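Local coordinates for protein response regulator aspartate phosphatase H (Bacillus subtilis, PDB 3Q15) that dephosphorylates the sporulation phosphotransferase Spo0F and also acts on the competence regulator ComA, helping to separate competence and sporulation in time, at residues 230-233 and 239-242; 267-272 and 304-309. One frame throughout, in Å; residues are numbered along the deposited sequence.

Interaction 1. Residues 230-233 and 239-242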
ATOM      1  N   ASN A 230       5.118 -20.367 -18.679  1.00 46.14           N
ATOM      2  CA  ASN A 230       3.955 -19.486 -18.648  1.00 46.76           C
ATOM      3  C   ASN A 230       4.342 -18.066 -19.035  1.00 42.89           C
ATOM      4  O   ASN A 230       3.573 -17.353 -19.680  1.00 39.68           O
ATOM      5  CB  ASN A 230       3.292 -19.492 -17.269  1.00 48.87           C
ATOM      6  CG  ASN A 230       2.477 -20.744 -17.020  1.00 55.10           C
ATOM      7  OD1 ASN A 230       1.837 -21.270 -17.928  1.00 56.92           O
ATOM      8  ND2 ASN A 230       2.495 -21.227 -15.782  1.00 57.50           N
ATOM      9  N   SER A 231       5.540 -17.660 -18.633  1.00 36.12           N
ATOM     10  CA  SER A 231       6.032 -16.326 -18.951  1.00 44.69           C
ATOM     11  C   SER A 231       6.171 -16.155 -20.460  1.00 45.80           C
ATOM     12  O   SER A 231       5.698 -15.171 -21.026  1.00 45.15           O
ATOM     13  CB  SER A 231       7.372 -16.069 -18.260  1.00 42.39           C
ATOM     14  OG  SER A 231       7.831 -14.747 -18.498  1.00 40.87           O
ATOM     15  N   TYR A 232       6.829 -17.120 -21.102  1.00 43.99           N
ATOM     16  CA  TYR A 232       6.994 -17.116 -22.552  1.00 44.25           C
ATOM     17  C   TYR A 232       5.651 -17.230 -23.263  1.00 45.51           C
ATOM     18  O   TYR A 232       5.418 -16.569 -24.277  1.00 45.83           O
ATOM     19  CB  TYR A 232       7.894 -18.269 -23.001  1.00 44.59           C
ATOM     20  CG  TYR A 232       9.379 -18.035 -22.818  1.00 46.62           C
ATOM     21  CD1 TYR A 232      10.144 -18.899 -22.049  1.00 47.63           C
ATOM     22  CD2 TYR A 232      10.019 -16.962 -23.430  1.00 46.12           C
ATOM     23  CE1 TYR A 232      11.508 -18.704 -21.887  1.00 47.91           C
ATOM     24  CE2 TYR A 232      11.386 -16.757 -23.272  1.00 46.98           C
ATOM     25  CZ  TYR A 232      12.122 -17.632 -22.498  1.00 49.13           C
ATOM     26  OH  TYR A 232      13.476 -17.442 -22.330  1.00 53.61           O
ATOM     27  N   ASP A 233       4.773 -18.082 -22.743  1.00 42.35           N
ATOM     28  CA  ASP A 233       3.456 -18.261 -23.341  1.00 44.53           C
ATOM     29  C   ASP A 233       2.712 -16.939 -23.372  1.00 45.37           C
ATOM     30  O   ASP A 233       2.045 -16.615 -24.353  1.00 48.26           O
ATOM     31  CB  ASP A 233       2.636 -19.298 -22.573  1.00 48.79           C
ATOM     32  CG  ASP A 233       1.258 -19.517 -23.178  1.00 55.81           C
ATOM     33  OD1 ASP A 233       1.162 -19.707 -24.410  1.00 59.38           O
ATOM     34  OD2 ASP A 233       0.270 -19.497 -22.418  1.00 55.80           O
ATOM     35  N   GLN A 239       7.080 -21.070 -28.976  1.00 63.62           N
ATOM     36  CA  GLN A 239       8.108 -22.091 -29.141  1.00 64.97           C
ATOM     37  C   GLN A 239       8.895 -22.285 -27.844  1.00 66.81           C
ATOM     38  O   GLN A 239       9.065 -23.409 -27.374  1.00 64.16           O
ATOM     39  CB  GLN A 239       9.036 -21.737 -30.307  1.00 79.20           C
ATOM     40  CG  GLN A 239       9.927 -22.880 -30.769  1.00 83.49           C
ATOM     41  CD  GLN A 239      10.312 -22.767 -32.235  1.00 87.66           C
ATOM     42  OE1 GLN A 239       9.467 -22.507 -33.093  1.00 87.27           O
ATOM     43  NE2 GLN A 239      11.593 -22.959 -32.528  1.00 90.64           N
ATOM     44  N   MET A 240       9.362 -21.184 -27.264  1.00 66.64           N
ATOM     45  CA  MET A 240      10.062 -21.236 -25.985  1.00 68.50           C
ATOM     46  C   MET A 240       9.145 -21.747 -24.878  1.00 67.68           C
ATOM     47  O   MET A 240       9.567 -22.499 -24.003  1.00 60.61           O
ATOM     48  CB  MET A 240      10.612 -19.855 -25.620  1.00 69.31           C
ATOM     49  CG  MET A 240      11.809 -19.434 -26.452  1.00 69.13           C
ATOM     50  SD  MET A 240      13.248 -20.465 -26.122  1.00 82.55           S
ATOM     51  CE  MET A 240      13.716 -19.876 -24.500  1.00 72.80           C
ATOM     52  N   ALA A 241       7.886 -21.331 -24.925  1.00 50.81           N
ATOM     53  CA  ALA A 241       6.896 -21.794 -23.964  1.00 48.28           C
ATOM     54  C   ALA A 241       6.787 -23.312 -24.001  1.00 49.10           C
ATOM     55  O   ALA A 241       6.928 -23.983 -22.978  1.00 50.45           O
ATOM     56  CB  ALA A 241       5.550 -21.161 -24.246  1.00 46.75           C
ATOM     57  N   VAL A 242       6.538 -23.854 -25.188  1.00 49.22           N
ATOM     58  CA  VAL A 242       6.359 -25.292 -25.329  1.00 51.73           C
ATOM     59  C   VAL A 242       7.617 -26.032 -24.904  1.00 55.28           C
ATOM     60  O   VAL A 242       7.548 -27.086 -24.273  1.00 58.05           O
ATOM     61  CB  VAL A 242       5.998 -25.682 -26.772  1.00 51.48           C
ATOM     62  CG1 VAL A 242       6.224 -27.172 -26.993  1.00 49.20           C
ATOM     63  CG2 VAL A 242       4.559 -25.296 -27.076  1.00 47.79           C
TER
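Tyr232 and Met240 face each other across the helix-turn-helix hairpin of a predicted tetratricopeptide repeat, the fourth, where helix 218-235 turns back into helix 238-255. Met240 CB sits over the middle of one face of the Tyr232 ring, 3.6 Å from its centroid, in a CH-pi contact only 13° off the ring normal. The thioether then bends at chi2 (-67°) and chi3 (-73°), folding back along the phenol so that the methyl CE comes 3.4 Å from Tyr232 CZ. SD stands obliquely, 5.0 Å from the ring centroid, in a Met-aromatic contact. Tyrosine suits its place by offering a broad flat face to Met240 CB and CE, and a flexible, polarisable methionine can follow that surface. A serine in place of Tyr232 would probably leave Met240 CB and CE without the face they rest on and open a gap beside Met240.

Close packing of beta carbons against backbone makes up the rest. The alpha carbons of Tyr232 and Ala241 are 4.9 Å apart, an approach that a residue as small as alanine accommodates. Tyr232 CB lies 3.6 Å from Ala241 N, and the Ala241 methyl presses on the neighbouring residue of the same turn, its CB 3.5 Å from Asp233 N.

Interaction 2. Residues 267-272 and 304-309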
ATOM      1  N   LEU A 267       0.761 -26.525 -21.206  1.00 43.23           N
ATOM      2  CA  LEU A 267       1.201 -27.094 -22.467  1.00 43.95           C
ATOM      3  C   LEU A 267       0.038 -27.189 -23.453  1.00 44.00           C
ATOM      4  O   LEU A 267       0.154 -26.772 -24.604  1.00 44.76           O
ATOM      5  CB  LEU A 267       1.826 -28.472 -22.237  1.00 43.13           C
ATOM      6  CG  LEU A 267       2.430 -29.198 -23.442  1.00 45.69           C
ATOM      7  CD1 LEU A 267       3.387 -28.294 -24.208  1.00 46.98           C
ATOM      8  CD2 LEU A 267       3.136 -30.469 -22.998  1.00 44.28           C
ATOM      9  N   SER A 268      -1.088 -27.726 -22.992  1.00 46.46           N
ATOM     10  CA  SER A 268      -2.262 -27.906 -23.846  1.00 49.05           C
ATOM     11  C   SER A 268      -2.819 -26.578 -24.353  1.00 44.31           C
ATOM     12  O   SER A 268      -3.038 -26.403 -25.551  1.00 45.76           O
ATOM     13  CB  SER A 268      -3.352 -28.686 -23.107  1.00 51.59           C
ATOM     14  OG  SER A 268      -2.921 -30.004 -22.810  1.00 54.19           O
ATOM     15  N   TRP A 269      -3.048 -25.646 -23.436  1.00 43.10           N
ATOM     16  CA  TRP A 269      -3.577 -24.339 -23.797  1.00 44.54           C
ATOM     17  C   TRP A 269      -2.672 -23.673 -24.827  1.00 45.57           C
ATOM     18  O   TRP A 269      -3.143 -23.150 -25.835  1.00 48.12           O
ATOM     19  CB  TRP A 269      -3.690 -23.454 -22.556  1.00 48.43           C
ATOM     20  CG  TRP A 269      -4.444 -22.180 -22.785  1.00 52.66           C
ATOM     21  CD1 TRP A 269      -5.463 -21.978 -23.671  1.00 58.76           C
ATOM     22  CD2 TRP A 269      -4.237 -20.928 -22.120  1.00 54.30           C
ATOM     23  NE1 TRP A 269      -5.907 -20.679 -23.593  1.00 61.01           N
ATOM     24  CE2 TRP A 269      -5.170 -20.013 -22.651  1.00 57.43           C
ATOM     25  CE3 TRP A 269      -3.355 -20.491 -21.126  1.00 55.16           C
ATOM     26  CZ2 TRP A 269      -5.245 -18.689 -22.222  1.00 57.39           C
ATOM     27  CZ3 TRP A 269      -3.430 -19.174 -20.701  1.00 56.49           C
ATOM     28  CH2 TRP A 269      -4.369 -18.289 -21.249  1.00 57.34           C
ATOM     29  N   THR A 270      -1.369 -23.698 -24.569  1.00 45.19           N
ATOM     30  CA  THR A 270      -0.396 -23.085 -25.467  1.00 44.81           C
ATOM     31  C   THR A 270      -0.435 -23.720 -26.849  1.00 48.95           C
ATOM     32  O   THR A 270      -0.349 -23.030 -27.862  1.00 51.04           O
ATOM     33  CB  THR A 270       1.034 -23.189 -24.909  1.00 44.41           C
ATOM     34  OG1 THR A 270       1.094 -22.542 -23.633  1.00 46.41           O
ATOM     35  CG2 THR A 270       2.022 -22.522 -25.848  1.00 42.45           C
ATOM     36  N   LEU A 271      -0.562 -25.042 -26.884  1.00 42.31           N
ATOM     37  CA  LEU A 271      -0.624 -25.761 -28.142  1.00 46.39           C
ATOM     38  C   LEU A 271      -1.901 -25.423 -28.908  1.00 49.11           C
ATOM     39  O   LEU A 271      -1.886 -25.313 -30.132  1.00 45.16           O
ATOM     40  CB  LEU A 271      -0.514 -27.267 -27.905  1.00 48.70           C
ATOM     41  CG  LEU A 271       0.888 -27.754 -27.534  1.00 48.94           C
ATOM     42  CD1 LEU A 271       0.896 -29.244 -27.220  1.00 47.66           C
ATOM     43  CD2 LEU A 271       1.869 -27.432 -28.653  1.00 48.92           C
ATOM     44  N   CYS A 272      -3.001 -25.252 -28.179  1.00 48.44           N
ATOM     45  CA  CYS A 272      -4.279 -24.901 -28.792  1.00 49.64           C
ATOM     46  C   CYS A 272      -4.241 -23.507 -29.414  1.00 52.57           C
ATOM     47  O   CYS A 272      -4.749 -23.293 -30.513  1.00 54.69           O
ATOM     48  CB  CYS A 272      -5.416 -24.984 -27.768  1.00 47.23           C
ATOM     49  SG  CYS A 272      -5.861 -26.668 -27.278  1.00 46.12           S
ATOM     50  N   LEU A 304     -11.618 -29.553 -19.472  1.00 54.40           N
ATOM     51  CA  LEU A 304     -12.864 -29.780 -20.192  1.00 51.80           C
ATOM     52  C   LEU A 304     -13.216 -28.591 -21.083  1.00 50.17           C
ATOM     53  O   LEU A 304     -13.784 -28.763 -22.163  1.00 48.80           O
ATOM     54  CB  LEU A 304     -14.002 -30.086 -19.218  1.00 52.78           C
ATOM     55  CG  LEU A 304     -13.882 -31.429 -18.495  1.00 56.16           C
ATOM     56  CD1 LEU A 304     -14.966 -31.578 -17.436  1.00 58.24           C
ATOM     57  CD2 LEU A 304     -13.934 -32.580 -19.496  1.00 57.95           C
ATOM     58  N   PHE A 305     -12.875 -27.386 -20.635  1.00 47.38           N
ATOM     59  CA  PHE A 305     -13.143 -26.198 -21.435  1.00 52.08           C
ATOM     60  C   PHE A 305     -12.282 -26.160 -22.697  1.00 56.38           C
ATOM     61  O   PHE A 305     -12.745 -25.752 -23.765  1.00 57.69           O
ATOM     62  CB  PHE A 305     -12.941 -24.916 -20.631  1.00 53.18           C
ATOM     63  CG  PHE A 305     -13.241 -23.673 -21.415  1.00 57.05           C
ATOM     64  CD1 PHE A 305     -14.539 -23.196 -21.510  1.00 57.61           C
ATOM     65  CD2 PHE A 305     -12.232 -22.999 -22.084  1.00 59.26           C
ATOM     66  CE1 PHE A 305     -14.827 -22.060 -22.244  1.00 54.81           C
ATOM     67  CE2 PHE A 305     -12.514 -21.860 -22.820  1.00 58.94           C
ATOM     68  CZ  PHE A 305     -13.814 -21.392 -22.900  1.00 54.77           C
ATOM     69  N   LEU A 306     -11.028 -26.575 -22.563  1.00 51.76           N
ATOM     70  CA  LEU A 306     -10.124 -26.645 -23.702  1.00 52.99           C
ATOM     71  C   LEU A 306     -10.678 -27.572 -24.769  1.00 55.86           C
ATOM     72  O   LEU A 306     -10.703 -27.227 -25.950  1.00 60.09           O
ATOM     73  CB  LEU A 306      -8.739 -27.130 -23.272  1.00 51.07           C
ATOM     74  CG  LEU A 306      -7.848 -26.119 -22.566  1.00 49.37           C
ATOM     75  CD1 LEU A 306      -6.451 -26.691 -22.394  1.00 46.02           C
ATOM     76  CD2 LEU A 306      -7.807 -24.829 -23.361  1.00 51.37           C
ATOM     77  N   GLN A 307     -11.109 -28.756 -24.347  1.00 55.55           N
ATOM     78  CA  GLN A 307     -11.678 -29.723 -25.274  1.00 54.79           C
ATOM     79  C   GLN A 307     -12.861 -29.120 -26.007  1.00 53.57           C
ATOM     80  O   GLN A 307     -12.994 -29.269 -27.220  1.00 55.21           O
ATOM     81  CB  GLN A 307     -12.141 -30.977 -24.533  1.00 59.42           C
ATOM     82  CG  GLN A 307     -11.029 -31.896 -24.080  1.00 62.91           C
ATOM     83  CD  GLN A 307     -11.564 -33.204 -23.535  1.00 65.00           C
ATOM     84  OE1 GLN A 307     -12.724 -33.293 -23.137  1.00 62.71           O
ATOM     85  NE2 GLN A 307     -10.722 -34.230 -23.522  1.00 68.44           N
ATOM     86  N   ALA A 308     -13.719 -28.435 -25.258  1.00 50.34           N
ATOM     87  CA  ALA A 308     -14.993 -27.962 -25.787  1.00 55.46           C
ATOM     88  C   ALA A 308     -14.840 -26.819 -26.783  1.00 55.21           C
ATOM     89  O   ALA A 308     -15.543 -26.771 -27.795  1.00 55.69           O
ATOM     90  CB  ALA A 308     -15.921 -27.554 -24.649  1.00 50.40           C
ATOM     91  N   VAL A 309     -13.919 -25.905 -26.500  1.00 53.13           N
ATOM     92  CA  VAL A 309     -13.807 -24.681 -27.284  1.00 53.38           C
ATOM     93  C   VAL A 309     -12.874 -24.814 -28.489  1.00 54.29           C
ATOM     94  O   VAL A 309     -13.061 -24.124 -29.491  1.00 53.32           O
ATOM     95  CB  VAL A 309     -13.369 -23.482 -26.412  1.00 50.68           C
ATOM     96  CG1 VAL A 309     -11.885 -23.565 -26.097  1.00 49.83           C
ATOM     97  CG2 VAL A 309     -13.692 -22.172 -27.110  1.00 50.57           C
TER
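Ser268 O accepts the amide of Cys272, N to O 2.9 Å, in the regular i to i+4 pattern of helix 260-273, and the turn so held is the surface on which Leu306 of helix 299-310 lands. This is helix-to-helix packing in the alpha-helical array of the C-terminal TPR domain, with segment 267-272 in the predicted fifth repeat. The serine hydroxyl is also satisfied within its own helix: Ser268 OG is hydrogen-bonded to the carbonyl oxygen of Leu264, so a buried polar side chain can present its CB to a hydrocarbon neighbour.

Between the helices the contact is apolar and rests on one side chain. Leu306 is directed at the facing helix, and its two methyls divide the work. CD1 settles by the backbone, 3.8 Å from Ser268 CB and 3.7 Å from Trp269 N. CD2 goes to the indole, approaching it obliquely. With CG anti to its carbonyl carbon (chi1 -77°) and the chain extended beyond it (chi2 -172°), Leu306 spreads this fork over two neighbouring residues. Leucine fits here because its branch lies far enough from the backbone to bridge alpha carbons that, at the nearest pair Trp269 and Leu306, stay 6.9 Å apart.

Trp269 holds its indole across the leucine at about a right angle; CG anti to the backbone N (chi1 -170°) swings the ring out along the flank of the helix, where it can meet the leucine methyl. The large ring has other neighbours, making a cation-pi contact with Lys273 and touching Ser341 of helix 332-348, while Phe283 and Ile284 of helix 277-290 touch Ser268. Trp269 CD1, in the pyrrole ring, lies 3.7 Å from Leu306 CD2.

The two contacts follow one another along the chain, with centres about 15 Å apart, and helix 260-273 serves as the bridge between them. Interaction 1 closes the hairpin that ends in helix 238-255; the next helix packs against it with one side and receives Leu306 in interaction 2. Val242 CG2 meets Leu271 CD2 at 3.8 Å, an apolar join between segments 239-242 and 267-272. A polar link runs beside it: Asp233 OD1 lies 2.9 Å from Thr270 OG1, and Asp233 OD2 forms a salt bridge with Lys273 NZ. The same lysine makes the cation-pi contact with Trp269, so one cation connects the carboxylate of interaction 1 with the indole of interaction 2.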